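Side-chain contacts in putative glutathione-regulated potassium-efflux system protein KefB (Vibrio parahaemolyticus RIMD 2210633, PDB 3C85), which probably takes part in potassium efflux as a cation:proton antiporter of the CPA2 family, the present chain being its nucleotide-binding TrkA-N (RCK) domain: residues A[90-95]-A[119-124]; A[143-148]-A[154-159]; A[42-47]-A[53-58]. One frame throughout, in Å; residues are numbered along the deposited sequence.

Interaction 1 (A[90-95]-A[119-124])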
ATOM      1  N   ASP A  90     -12.760 -18.844  -9.460  1.00 28.83           N
ATOM      2  CA  ASP A  90     -11.781 -18.216 -10.376  1.00 29.47           C
ATOM      3  C   ASP A  90     -12.499 -17.093 -11.107  1.00 29.17           C
ATOM      4  O   ASP A  90     -13.254 -17.353 -12.055  1.00 29.54           O
ATOM      5  CB  ASP A  90     -11.263 -19.279 -11.361  1.00 29.51           C
ATOM      6  CG  ASP A  90     -10.271 -18.730 -12.401  1.00 30.77           C
ATOM      7  OD1 ASP A  90     -10.023 -17.501 -12.474  1.00 28.75           O
ATOM      8  OD2 ASP A  90      -9.769 -19.565 -13.193  1.00 34.90           O
ATOM      9  N   ALA A  91     -12.263 -15.845 -10.677  1.00 29.16           N
ATOM     10  CA  ALA A  91     -12.929 -14.697 -11.293  1.00 29.28           C
ATOM     11  C   ALA A  91     -12.554 -14.438 -12.782  1.00 30.18           C
ATOM     12  O   ALA A  91     -13.194 -13.617 -13.425  1.00 30.27           O
ATOM     13  CB  ALA A  91     -12.783 -13.449 -10.448  1.00 29.23           C
ATOM     14  N   THR A  92     -11.583 -15.170 -13.335  1.00 30.58           N
ATOM     15  CA  THR A  92     -11.276 -15.069 -14.774  1.00 32.43           C
ATOM     16  C   THR A  92     -12.101 -16.034 -15.631  1.00 33.27           C
ATOM     17  O   THR A  92     -12.059 -15.989 -16.875  1.00 34.17           O
ATOM     18  CB  THR A  92      -9.765 -15.324 -15.082  1.00 32.60           C
ATOM     19  OG1 THR A  92      -9.465 -16.705 -14.826  1.00 33.50           O
ATOM     20  CG2 THR A  92      -8.884 -14.482 -14.220  1.00 31.68           C
ATOM     21  N   ASP A  93     -12.843 -16.922 -14.980  1.00 34.00           N
ATOM     22  CA  ASP A  93     -13.560 -18.011 -15.673  1.00 35.51           C
ATOM     23  C   ASP A  93     -15.008 -17.610 -15.905  1.00 35.60           C
ATOM     24  O   ASP A  93     -15.710 -17.339 -14.927  1.00 35.74           O
ATOM     25  CB  ASP A  93     -13.479 -19.256 -14.793  1.00 36.37           C
ATOM     26  CG  ASP A  93     -13.989 -20.501 -15.477  1.00 39.31           C
ATOM     27  OD1 ASP A  93     -14.650 -20.392 -16.523  1.00 41.34           O
ATOM     28  OD2 ASP A  93     -13.743 -21.595 -14.936  1.00 42.81           O
ATOM     29  N   PRO A  94     -15.464 -17.540 -17.191  1.00 36.62           N
ATOM     30  CA  PRO A  94     -16.867 -17.275 -17.520  1.00 36.84           C
ATOM     31  C   PRO A  94     -17.860 -18.176 -16.813  1.00 38.23           C
ATOM     32  O   PRO A  94     -18.985 -17.743 -16.556  1.00 38.58           O
ATOM     33  CB  PRO A  94     -16.964 -17.548 -19.045  1.00 36.83           C
ATOM     34  CG  PRO A  94     -15.670 -18.087 -19.466  1.00 38.10           C
ATOM     35  CD  PRO A  94     -14.647 -17.671 -18.417  1.00 36.59           C
ATOM     36  N   ASP A  95     -17.465 -19.422 -16.538  1.00 38.96           N
ATOM     37  CA  ASP A  95     -18.320 -20.395 -15.851  1.00 39.94           C
ATOM     38  C   ASP A  95     -18.532 -20.021 -14.375  1.00 39.13           C
ATOM     39  O   ASP A  95     -19.582 -20.316 -13.807  1.00 39.71           O
ATOM     40  CB  ASP A  95     -17.713 -21.802 -15.918  1.00 41.11           C
ATOM     41  CG  ASP A  95     -17.827 -22.434 -17.289  1.00 45.73           C
ATOM     42  OD1 ASP A  95     -18.427 -21.828 -18.212  1.00 48.80           O
ATOM     43  OD2 ASP A  95     -17.306 -23.571 -17.439  1.00 50.61           O
ATOM     44  N   ASN A 119      -6.872  -9.338 -13.424  1.00 27.74           N
ATOM     45  CA  ASN A 119      -7.742  -8.181 -13.188  1.00 26.22           C
ATOM     46  C   ASN A 119      -8.406  -7.721 -14.481  1.00 26.65           C
ATOM     47  O   ASN A 119      -9.580  -7.376 -14.489  1.00 24.92           O
ATOM     48  CB  ASN A 119      -6.935  -7.038 -12.545  1.00 24.98           C
ATOM     49  CG  ASN A 119      -6.564  -7.359 -11.114  1.00 25.59           C
ATOM     50  OD1 ASN A 119      -7.415  -7.683 -10.324  1.00 27.78           O
ATOM     51  ND2 ASN A 119      -5.273  -7.277 -10.781  1.00 28.58           N
ATOM     52  N   GLN A 120      -7.632  -7.737 -15.570  1.00 27.72           N
ATOM     53  CA  GLN A 120      -8.139  -7.358 -16.896  1.00 28.90           C
ATOM     54  C   GLN A 120      -9.221  -8.326 -17.367  1.00 28.86           C
ATOM     55  O   GLN A 120     -10.287  -7.905 -17.824  1.00 29.03           O
ATOM     56  CB  GLN A 120      -6.984  -7.235 -17.924  1.00 29.39           C
ATOM     57  CG  GLN A 120      -6.228  -5.848 -17.953  1.00 33.46           C
ATOM     58  CD  GLN A 120      -7.024  -4.701 -18.653  1.00 38.82           C
ATOM     59  OE1 GLN A 120      -8.195  -4.868 -18.998  1.00 42.05           O
ATOM     60  NE2 GLN A 120      -6.369  -3.513 -18.837  1.00 37.88           N
ATOM     61  N   THR A 121      -8.973  -9.630 -17.211  1.00 28.92           N
ATOM     62  CA  THR A 121      -9.966 -10.661 -17.593  1.00 28.96           C
ATOM     63  C   THR A 121     -11.230 -10.612 -16.711  1.00 28.97           C
ATOM     64  O   THR A 121     -12.346 -10.695 -17.224  1.00 29.61           O
ATOM     65  CB  THR A 121      -9.310 -12.060 -17.607  1.00 28.76           C
ATOM     66  OG1 THR A 121      -8.187 -12.000 -18.494  1.00 30.61           O
ATOM     67  CG2 THR A 121     -10.276 -13.169 -18.096  1.00 30.37           C
ATOM     68  N   ALA A 122     -11.054 -10.396 -15.410  1.00 29.34           N
ATOM     69  CA  ALA A 122     -12.186 -10.217 -14.503  1.00 28.82           C
ATOM     70  C   ALA A 122     -13.043  -9.042 -14.910  1.00 29.04           C
ATOM     71  O   ALA A 122     -14.249  -9.155 -14.889  1.00 29.36           O
ATOM     72  CB  ALA A 122     -11.732 -10.042 -13.079  1.00 28.34           C
ATOM     73  N   LEU A 123     -12.420  -7.915 -15.254  1.00 29.80           N
ATOM     74  CA  LEU A 123     -13.138  -6.735 -15.732  1.00 30.24           C
ATOM     75  C   LEU A 123     -13.989  -7.039 -16.974  1.00 31.84           C
ATOM     76  O   LEU A 123     -15.155  -6.631 -17.052  1.00 30.38           O
ATOM     77  CB  LEU A 123     -12.156  -5.598 -15.994  1.00 30.31           C
ATOM     78  CG  LEU A 123     -12.625  -4.327 -16.720  1.00 30.92           C
ATOM     79  CD1 LEU A 123     -13.578  -3.516 -15.867  1.00 28.60           C
ATOM     80  CD2 LEU A 123     -11.413  -3.508 -17.108  1.00 28.45           C
ATOM     81  N   GLU A 124     -13.405  -7.752 -17.939  1.00 33.25           N
ATOM     82  CA  GLU A 124     -14.149  -8.196 -19.132  1.00 36.66           C
ATOM     83  C   GLU A 124     -15.377  -9.051 -18.783  1.00 36.16           C
ATOM     84  O   GLU A 124     -16.445  -8.923 -19.406  1.00 36.45           O
ATOM     85  CB  GLU A 124     -13.223  -8.993 -20.067  1.00 36.44           C
ATOM     86  CG  GLU A 124     -12.126  -8.141 -20.708  1.00 38.80           C
ATOM     87  CD  GLU A 124     -11.156  -8.935 -21.607  0.75 40.75           C
ATOM     88  OE1 GLU A 124     -11.321 -10.177 -21.694  1.00 44.76           O
ATOM     89  OE2 GLU A 124     -10.242  -8.317 -22.232  0.75 46.05           O
TER
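Thr92 and Thr121 meet where the loop after strand 86-88 of this Rossmann-type TrkA-N domain runs past helix 116-128. Their side chains cross at a slant, and Thr121 brings a methyl to the loop: Thr121 CG2 lies 3.7 Å from Thr92 CB and 3.6 Å from Thr92 O. On Thr121 this methyl stands anti to the backbone N (chi1 of OG1 -56°), which sends it across to the loop while OG1 bonds to Gln117 of its own helix. One step along, Ala91 and Ala122 form a second, apolar contact: the methyls, Ala91 CB and Ala122 CB, are 4.4 Å apart, and Ala91 O approaches Ala122 CA at 3.7 Å; Trp97 NE1 supplies the hydrogen bond to that carbonyl.

Bonds within the loop help to hold its shape. Residues 90-93 make a type I beta turn, and Asp90 OD1 closes an Asx turn by accepting from Thr92 N. Thr92 OG1 sits between its backbone N and carbonyl carbon (chi1 69°), a rotamer that directs the hydroxyl back to the same carboxylate oxygen. Asp90 and Ala91 belong to the AMP site, which is empty in this chain, so the turn probably helps to shape that site. Both donors come from one face of the carboxylate: Thr92 N is 2.9 Å from Asp90 OD1, well above its plane, and Thr92 OG1 is an unusually short 2.5 Å from Asp90 OD1, on the syn side but tilted 26° out of the plane.

Interaction 2 (A[143-148]-A[154-159])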
ATOM      1  N   ASP A 143       1.528   2.163 -16.725  1.00 22.68           N
ATOM      2  CA  ASP A 143       0.879   1.660 -17.956  1.00 23.51           C
ATOM      3  C   ASP A 143      -0.277   0.695 -17.664  1.00 23.22           C
ATOM      4  O   ASP A 143      -1.327   0.721 -18.333  1.00 23.50           O
ATOM      5  CB  ASP A 143       1.850   1.151 -19.067  1.00 22.72           C
ATOM      6  CG  ASP A 143       2.784   0.057 -18.622  1.00 25.48           C
ATOM      7  OD1 ASP A 143       2.671  -0.440 -17.466  1.00 26.03           O
ATOM      8  OD2 ASP A 143       3.695  -0.286 -19.445  1.00 25.46           O
ATOM      9  N   GLN A 144      -0.102  -0.131 -16.650  1.00 23.02           N
ATOM     10  CA  GLN A 144      -1.158  -1.032 -16.215  1.00 22.72           C
ATOM     11  C   GLN A 144      -2.369  -0.235 -15.713  1.00 22.64           C
ATOM     12  O   GLN A 144      -3.520  -0.575 -16.017  1.00 21.82           O
ATOM     13  CB  GLN A 144      -0.626  -1.950 -15.129  1.00 22.98           C
ATOM     14  CG  GLN A 144       0.426  -3.008 -15.595  1.00 23.37           C
ATOM     15  CD  GLN A 144       1.006  -3.776 -14.412  1.00 25.32           C
ATOM     16  OE1 GLN A 144       1.012  -3.284 -13.292  1.00 26.04           O
ATOM     17  NE2 GLN A 144       1.477  -4.994 -14.660  1.00 23.50           N
ATOM     18  N   LEU A 145      -2.121   0.824 -14.959  1.00 21.94           N
ATOM     19  CA  LEU A 145      -3.221   1.593 -14.369  1.00 22.04           C
ATOM     20  C   LEU A 145      -3.985   2.343 -15.451  1.00 21.86           C
ATOM     21  O   LEU A 145      -5.219   2.328 -15.467  1.00 21.09           O
ATOM     22  CB  LEU A 145      -2.688   2.578 -13.323  1.00 21.35           C
ATOM     23  CG  LEU A 145      -2.209   1.990 -11.957  1.00 25.36           C
ATOM     24  CD1 LEU A 145      -1.994   3.170 -10.999  1.00 24.86           C
ATOM     25  CD2 LEU A 145      -3.218   1.044 -11.381  1.00 28.39           C
ATOM     26  N   GLU A 146      -3.232   2.991 -16.345  1.00 20.50           N
ATOM     27  CA  GLU A 146      -3.818   3.674 -17.508  1.00 20.17           C
ATOM     28  C   GLU A 146      -4.618   2.698 -18.358  1.00 20.70           C
ATOM     29  O   GLU A 146      -5.730   2.995 -18.766  1.00 19.14           O
ATOM     30  CB  GLU A 146      -2.737   4.359 -18.350  1.00 19.62           C
ATOM     31  CG  GLU A 146      -3.313   5.264 -19.423  1.00 18.65           C
ATOM     32  CD  GLU A 146      -2.248   6.014 -20.126  1.00 22.57           C
ATOM     33  OE1 GLU A 146      -1.658   5.433 -21.069  1.00 21.11           O
ATOM     34  OE2 GLU A 146      -1.989   7.185 -19.748  1.00 21.39           O
ATOM     35  N   GLY A 147      -4.062   1.515 -18.601  1.00 20.38           N
ATOM     36  CA  GLY A 147      -4.791   0.499 -19.353  1.00 21.71           C
ATOM     37  C   GLY A 147      -6.095   0.056 -18.708  1.00 22.73           C
ATOM     38  O   GLY A 147      -7.085  -0.176 -19.409  1.00 24.54           O
ATOM     39  N   LEU A 148      -6.108  -0.078 -17.384  1.00 22.38           N
ATOM     40  CA  LEU A 148      -7.351  -0.380 -16.670  1.00 22.33           C
ATOM     41  C   LEU A 148      -8.374   0.720 -16.802  1.00 22.92           C
ATOM     42  O   LEU A 148      -9.562   0.430 -17.004  1.00 23.16           O
ATOM     43  CB  LEU A 148      -7.084  -0.713 -15.183  1.00 23.54           C
ATOM     44  CG  LEU A 148      -6.464  -2.095 -14.935  1.00 21.94           C
ATOM     45  CD1 LEU A 148      -5.653  -2.184 -13.613  1.00 21.09           C
ATOM     46  CD2 LEU A 148      -7.464  -3.222 -15.037  1.00 24.60           C
ATOM     47  N   ASP A 154     -13.334   2.715 -12.914  1.00 26.78           N
ATOM     48  CA  ASP A 154     -13.579   4.096 -12.462  1.00 26.74           C
ATOM     49  C   ASP A 154     -12.399   4.764 -11.726  1.00 26.84           C
ATOM     50  O   ASP A 154     -12.213   6.006 -11.780  1.00 26.96           O
ATOM     51  CB  ASP A 154     -14.833   4.130 -11.605  1.00 27.57           C
ATOM     52  CG  ASP A 154     -16.071   3.584 -12.350  1.00 27.94           C
ATOM     53  OD1 ASP A 154     -16.663   4.324 -13.132  1.00 32.91           O
ATOM     54  OD2 ASP A 154     -16.445   2.411 -12.180  1.00 28.39           O
ATOM     55  N   ALA A 155     -11.603   3.963 -11.026  1.00 25.52           N
ATOM     56  CA  ALA A 155     -10.458   4.473 -10.280  1.00 24.42           C
ATOM     57  C   ALA A 155      -9.350   3.443 -10.294  1.00 24.12           C
ATOM     58  O   ALA A 155      -9.625   2.276 -10.196  1.00 24.31           O
ATOM     59  CB  ALA A 155     -10.846   4.779  -8.834  1.00 24.41           C
ATOM     60  N   ALA A 156      -8.092   3.878 -10.408  1.00 23.50           N
ATOM     61  CA  ALA A 156      -6.985   2.933 -10.469  1.00 22.86           C
ATOM     62  C   ALA A 156      -5.832   3.451  -9.611  1.00 22.79           C
ATOM     63  O   ALA A 156      -5.439   4.602  -9.774  1.00 23.82           O
ATOM     64  CB  ALA A 156      -6.544   2.785 -11.931  1.00 22.81           C
ATOM     65  N   PHE A 157      -5.275   2.604  -8.728  1.00 21.32           N
ATOM     66  CA  PHE A 157      -4.291   3.061  -7.759  1.00 21.58           C
ATOM     67  C   PHE A 157      -3.085   2.188  -7.837  1.00 20.52           C
ATOM     68  O   PHE A 157      -3.154   1.045  -8.281  1.00 20.60           O
ATOM     69  CB  PHE A 157      -4.906   3.037  -6.359  1.00 22.04           C
ATOM     70  CG  PHE A 157      -5.998   4.057  -6.200  1.00 25.56           C
ATOM     71  CD1 PHE A 157      -5.683   5.437  -6.195  1.00 27.74           C
ATOM     72  CD2 PHE A 157      -7.324   3.656  -6.109  1.00 26.73           C
ATOM     73  CE1 PHE A 157      -6.669   6.384  -6.079  1.00 31.84           C
ATOM     74  CE2 PHE A 157      -8.341   4.615  -5.984  1.00 28.22           C
ATOM     75  CZ  PHE A 157      -8.000   5.976  -5.965  1.00 30.56           C
ATOM     76  N   ASN A 158      -1.958   2.720  -7.451  1.00 21.13           N
ATOM     77  CA  ASN A 158      -0.720   1.952  -7.571  1.00 19.59           C
ATOM     78  C   ASN A 158      -0.436   1.208  -6.268  1.00 20.18           C
ATOM     79  O   ASN A 158      -0.486   1.830  -5.192  1.00 18.84           O
ATOM     80  CB  ASN A 158       0.437   2.931  -7.860  1.00 20.30           C
ATOM     81  CG  ASN A 158       1.730   2.216  -8.087  1.00 19.87           C
ATOM     82  OD1 ASN A 158       2.355   1.729  -7.128  1.00 22.35           O
ATOM     83  ND2 ASN A 158       2.161   2.144  -9.359  1.00 20.63           N
ATOM     84  N   ILE A 159      -0.154  -0.101  -6.349  1.00 18.83           N
ATOM     85  CA  ILE A 159       0.063  -0.932  -5.136  1.00 19.23           C
ATOM     86  C   ILE A 159       1.110  -0.292  -4.197  1.00 19.23           C
ATOM     87  O   ILE A 159       0.907  -0.191  -2.973  1.00 18.89           O
ATOM     88  CB  ILE A 159       0.574  -2.328  -5.533  1.00 20.49           C
ATOM     89  CG1 ILE A 159      -0.496  -3.136  -6.280  1.00 20.83           C
ATOM     90  CG2 ILE A 159       1.116  -3.132  -4.297  1.00 20.30           C
ATOM     91  CD1 ILE A 159       0.077  -4.391  -6.908  1.00 20.87           C
TER
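Leu145 points from helix 142-151 onto strand 155-158 and lays its forked end along the strand backbone. Its two methyls divide the work. CD2 sits between the methyl of Ala156 and the carbonyl of Phe157, with Leu145 CD2 3.8 Å from Ala156 CB and a tight 3.1 Å from Phe157 O. CD1 reaches further along the strand, with Leu145 CD1 3.5 Å from Phe157 C and 3.6 Å from Asn158 N. A chi1 of -73° places CG anti to the carbonyl carbon of Leu145, and the extended chi2 of -169° then spreads the fork over the backbone.

Ala156 answers from the strand. Its CB bond is directed at the helix, and the methyl fits under the base of the leucine, where Ala156 CB also meets Leu145 O at 3.8 Å. The short side chain is consistent with the helix and strand axes coming within 8.1 Å. Phe157 points the other way, as alternation along a strand requires, and stacks its ring with His170 of the second subunit. Of the Asn158 side chain it is CB that meets Leu145, at 4.0 Å from Leu145 CD1; its OD1 accepts from Ser161 N and caps the helix that follows.

The axes of helix 143-148 and strand 155-158 run nearly antiparallel (170°). This is the return geometry of the right-handed beta-alpha-beta crossover made by strand 134-139, helix 142-151 and strand 155-158, the last such unit of the parallel Rossmann-type sheet, with one face of its edge strand covered by the helix and the other turned to the dimer partner.

Interaction 3 (A[42-47]-A[53-58])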
ATOM      1  N   VAL A  42     -20.014  -4.814  -1.857  1.00 25.88           N
ATOM      2  CA  VAL A  42     -18.656  -4.767  -2.438  1.00 24.57           C
ATOM      3  C   VAL A  42     -18.280  -6.202  -2.783  1.00 24.62           C
ATOM      4  O   VAL A  42     -18.464  -7.081  -1.960  1.00 24.01           O
ATOM      5  CB  VAL A  42     -17.594  -4.171  -1.444  1.00 24.67           C
ATOM      6  CG1 VAL A  42     -16.208  -4.084  -2.103  1.00 24.14           C
ATOM      7  CG2 VAL A  42     -18.014  -2.772  -0.965  1.00 25.09           C
ATOM      8  N   LEU A  43     -17.814  -6.435  -4.007  1.00 22.74           N
ATOM      9  CA  LEU A  43     -17.231  -7.712  -4.383  1.00 23.73           C
ATOM     10  C   LEU A  43     -15.724  -7.488  -4.438  1.00 22.55           C
ATOM     11  O   LEU A  43     -15.269  -6.561  -5.124  1.00 23.80           O
ATOM     12  CB  LEU A  43     -17.731  -8.107  -5.753  1.00 24.31           C
ATOM     13  CG  LEU A  43     -17.702  -9.509  -6.287  1.00 29.65           C
ATOM     14  CD1 LEU A  43     -18.278 -10.559  -5.309  1.00 33.42           C
ATOM     15  CD2 LEU A  43     -18.591  -9.449  -7.542  1.00 32.65           C
ATOM     16  N   ILE A  44     -14.948  -8.277  -3.697  1.00 21.88           N
ATOM     17  CA  ILE A  44     -13.470  -8.109  -3.727  1.00 21.12           C
ATOM     18  C   ILE A  44     -12.875  -9.317  -4.446  1.00 21.53           C
ATOM     19  O   ILE A  44     -12.936 -10.421  -3.978  1.00 21.83           O
ATOM     20  CB  ILE A  44     -12.867  -7.946  -2.325  1.00 21.45           C
ATOM     21  CG1 ILE A  44     -13.557  -6.746  -1.622  1.00 19.27           C
ATOM     22  CG2 ILE A  44     -11.326  -7.769  -2.406  1.00 21.07           C
ATOM     23  CD1 ILE A  44     -13.079  -6.542  -0.209  1.00 20.07           C
ATOM     24  N   LEU A  45     -12.349  -9.113  -5.629  1.00 22.48           N
ATOM     25  CA  LEU A  45     -11.866 -10.250  -6.392  1.00 21.88           C
ATOM     26  C   LEU A  45     -10.378 -10.447  -6.079  1.00 24.02           C
ATOM     27  O   LEU A  45      -9.528  -9.674  -6.561  1.00 24.28           O
ATOM     28  CB  LEU A  45     -12.072  -9.972  -7.877  1.00 22.69           C
ATOM     29  CG  LEU A  45     -13.542  -9.727  -8.307  1.00 25.02           C
ATOM     30  CD1 LEU A  45     -13.596  -9.438  -9.808  1.00 24.95           C
ATOM     31  CD2 LEU A  45     -14.372 -10.965  -7.978  1.00 25.39           C
ATOM     32  N   GLY A  46     -10.053 -11.477  -5.303  1.00 22.48           N
ATOM     33  CA  GLY A  46      -8.642 -11.739  -4.955  1.00 21.91           C
ATOM     34  C   GLY A  46      -8.598 -11.414  -3.490  1.00 21.80           C
ATOM     35  O   GLY A  46      -8.882 -10.277  -3.119  1.00 21.43           O
HETATM   36  N   MSE A  47      -8.278 -12.407  -2.656  1.00 21.04           N
HETATM   37  CA  MSE A  47      -8.141 -12.173  -1.213  1.00 21.73           C
HETATM   38  C   MSE A  47      -6.760 -12.584  -0.710  1.00 22.33           C
HETATM   39  O   MSE A  47      -6.624 -13.247   0.342  1.00 22.66           O
HETATM   40  CB  MSE A  47      -9.267 -12.894  -0.424  1.00 21.86           C
HETATM   41  CG  MSE A  47     -10.596 -12.286  -0.636  1.00 18.19           C
HETATM   42 SE   MSE A  47     -10.837 -10.532   0.157  0.70 20.38          SE
HETATM   43  CE  MSE A  47     -10.611 -11.016   2.045  1.00 21.40           C
ATOM     44  N   GLY A  53      -6.463  -6.604   3.150  1.00 21.82           N
ATOM     45  CA  GLY A  53      -6.397  -5.292   3.759  1.00 22.43           C
ATOM     46  C   GLY A  53      -7.555  -4.399   3.387  1.00 22.28           C
ATOM     47  O   GLY A  53      -8.055  -3.633   4.214  1.00 23.37           O
ATOM     48  N   ALA A  54      -7.976  -4.472   2.132  1.00 20.73           N
ATOM     49  CA  ALA A  54      -9.152  -3.717   1.707  1.00 21.32           C
ATOM     50  C   ALA A  54     -10.432  -4.190   2.424  1.00 22.43           C
ATOM     51  O   ALA A  54     -11.237  -3.371   2.966  1.00 22.39           O
ATOM     52  CB  ALA A  54      -9.300  -3.818   0.149  1.00 20.64           C
ATOM     53  N   TYR A  55     -10.623  -5.500   2.444  1.00 21.63           N
ATOM     54  CA  TYR A  55     -11.792  -6.113   3.132  1.00 23.32           C
ATOM     55  C   TYR A  55     -11.861  -5.610   4.576  1.00 24.30           C
ATOM     56  O   TYR A  55     -12.903  -5.147   5.053  1.00 24.92           O
ATOM     57  CB  TYR A  55     -11.636  -7.647   3.149  1.00 22.29           C
ATOM     58  CG  TYR A  55     -12.826  -8.385   3.737  1.00 24.14           C
ATOM     59  CD1 TYR A  55     -13.733  -9.061   2.922  1.00 22.01           C
ATOM     60  CD2 TYR A  55     -13.063  -8.365   5.136  1.00 23.08           C
ATOM     61  CE1 TYR A  55     -14.839  -9.733   3.502  1.00 23.70           C
ATOM     62  CE2 TYR A  55     -14.130  -8.991   5.692  1.00 22.04           C
ATOM     63  CZ  TYR A  55     -15.032  -9.657   4.891  1.00 22.95           C
ATOM     64  OH  TYR A  55     -16.093 -10.275   5.525  1.00 23.35           O
ATOM     65  N   ASP A  56     -10.726  -5.690   5.271  1.00 25.29           N
ATOM     66  CA  ASP A  56     -10.673  -5.332   6.687  1.00 25.70           C
ATOM     67  C   ASP A  56     -10.851  -3.829   6.929  1.00 26.86           C
ATOM     68  O   ASP A  56     -11.519  -3.408   7.893  1.00 27.40           O
ATOM     69  CB  ASP A  56      -9.363  -5.822   7.254  1.00 26.38           C
ATOM     70  CG  ASP A  56      -9.381  -7.297   7.540  1.00 27.75           C
ATOM     71  OD1 ASP A  56     -10.406  -7.978   7.258  1.00 27.56           O
ATOM     72  OD2 ASP A  56      -8.348  -7.786   8.024  1.00 30.56           O
ATOM     73  N   GLU A  57     -10.252  -3.021   6.061  1.00 26.37           N
ATOM     74  CA  GLU A  57     -10.434  -1.565   6.106  1.00 27.88           C
ATOM     75  C   GLU A  57     -11.904  -1.127   5.860  1.00 28.38           C
ATOM     76  O   GLU A  57     -12.446  -0.287   6.583  1.00 28.64           O
ATOM     77  CB  GLU A  57      -9.470  -0.910   5.119  1.00 27.87           C
ATOM     78  CG  GLU A  57      -9.601   0.600   5.003  1.00 32.97           C
ATOM     79  CD  GLU A  57      -9.092   1.316   6.235  1.00 39.40           C
ATOM     80  OE1 GLU A  57      -8.277   0.736   6.997  1.00 44.48           O
ATOM     81  OE2 GLU A  57      -9.505   2.465   6.441  1.00 43.90           O
ATOM     82  N   LEU A  58     -12.547  -1.707   4.861  1.00 28.67           N
ATOM     83  CA  LEU A  58     -13.995  -1.509   4.672  1.00 30.65           C
ATOM     84  C   LEU A  58     -14.821  -2.026   5.852  1.00 31.94           C
ATOM     85  O   LEU A  58     -15.791  -1.368   6.256  1.00 32.55           O
ATOM     86  CB  LEU A  58     -14.482  -2.193   3.376  1.00 29.45           C
ATOM     87  CG  LEU A  58     -13.903  -1.660   2.059  1.00 30.35           C
ATOM     88  CD1 LEU A  58     -14.159  -2.606   0.881  1.00 27.91           C
ATOM     89  CD2 LEU A  58     -14.440  -0.244   1.781  1.00 29.85           C
TER
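The side chain of Ile44 is extended, with CG1 anti to the carbonyl carbon and CD1 continuing outward (chi2 177°), and this carries its terminal methyl to helix 49-62. There Ile44 CD1 comes within 3.6 Å of Tyr55 CA and 3.8 Å of Tyr55 CB. Met47 reaches the same residue along a bent chain: it turns at both chi2 and chi3, which brings the methyl of this selenomethionine to the root of the tyrosine, Met47 CE to Tyr55 CB 3.7 Å.

The ring of Tyr55 is approached obliquely by both methyls. The selenium, Met47 SE, is 5.4 Å from the centroid of the Tyr55 ring and 62° off its normal, a Met-aromatic contact of slanted geometry. The far end of the ring is held separately, since the backbone N of Asn85 donates to Tyr55 OH. At the other end of the contact Val42 and Leu58 meet tip to tip, with Val42 CG1 3.9 Å from Leu58 CD1, and that same leucine methyl is 4.2 Å from Ile44 CD1.

All six touching residues are buried, and Leu58 also packs on Cys172 of the second subunit. The axes of strand 42-45 and helix 53-58 lie at 158°. Strand 42-45, helix 49-62 and strand 66-70 form a beta-alpha-beta unit, whose first turn, containing Gly46, matches the GxGxxG opening of a Rossmann fold, beside AMP-site residue Glu70, which accepts from Met47 N.

Interaction 3 comes first along the chain, then interaction 1, then interaction 2, and the centres of each pair lie about 17 Å apart. All belong to one parallel Rossmann-type sheet with its flanking helices: strand 42-45 of interaction 3 is central, whereas strand 155-158 of interaction 2 is at an edge. Interaction 1 bridges the two. Leu45 CD1 touches Ala122 CB at 3.8 Å, tying it to interaction 3, while Gln120 packs on Gly147 and Leu148 of interaction 2. Interactions 2 and 3 stay about 10 Å apart at their nearest atoms, yet both touch the second subunit; interactions 1 and 3 lie at or beside the AMP site. Dimer surface and nucleotide pocket are thus built on one framework.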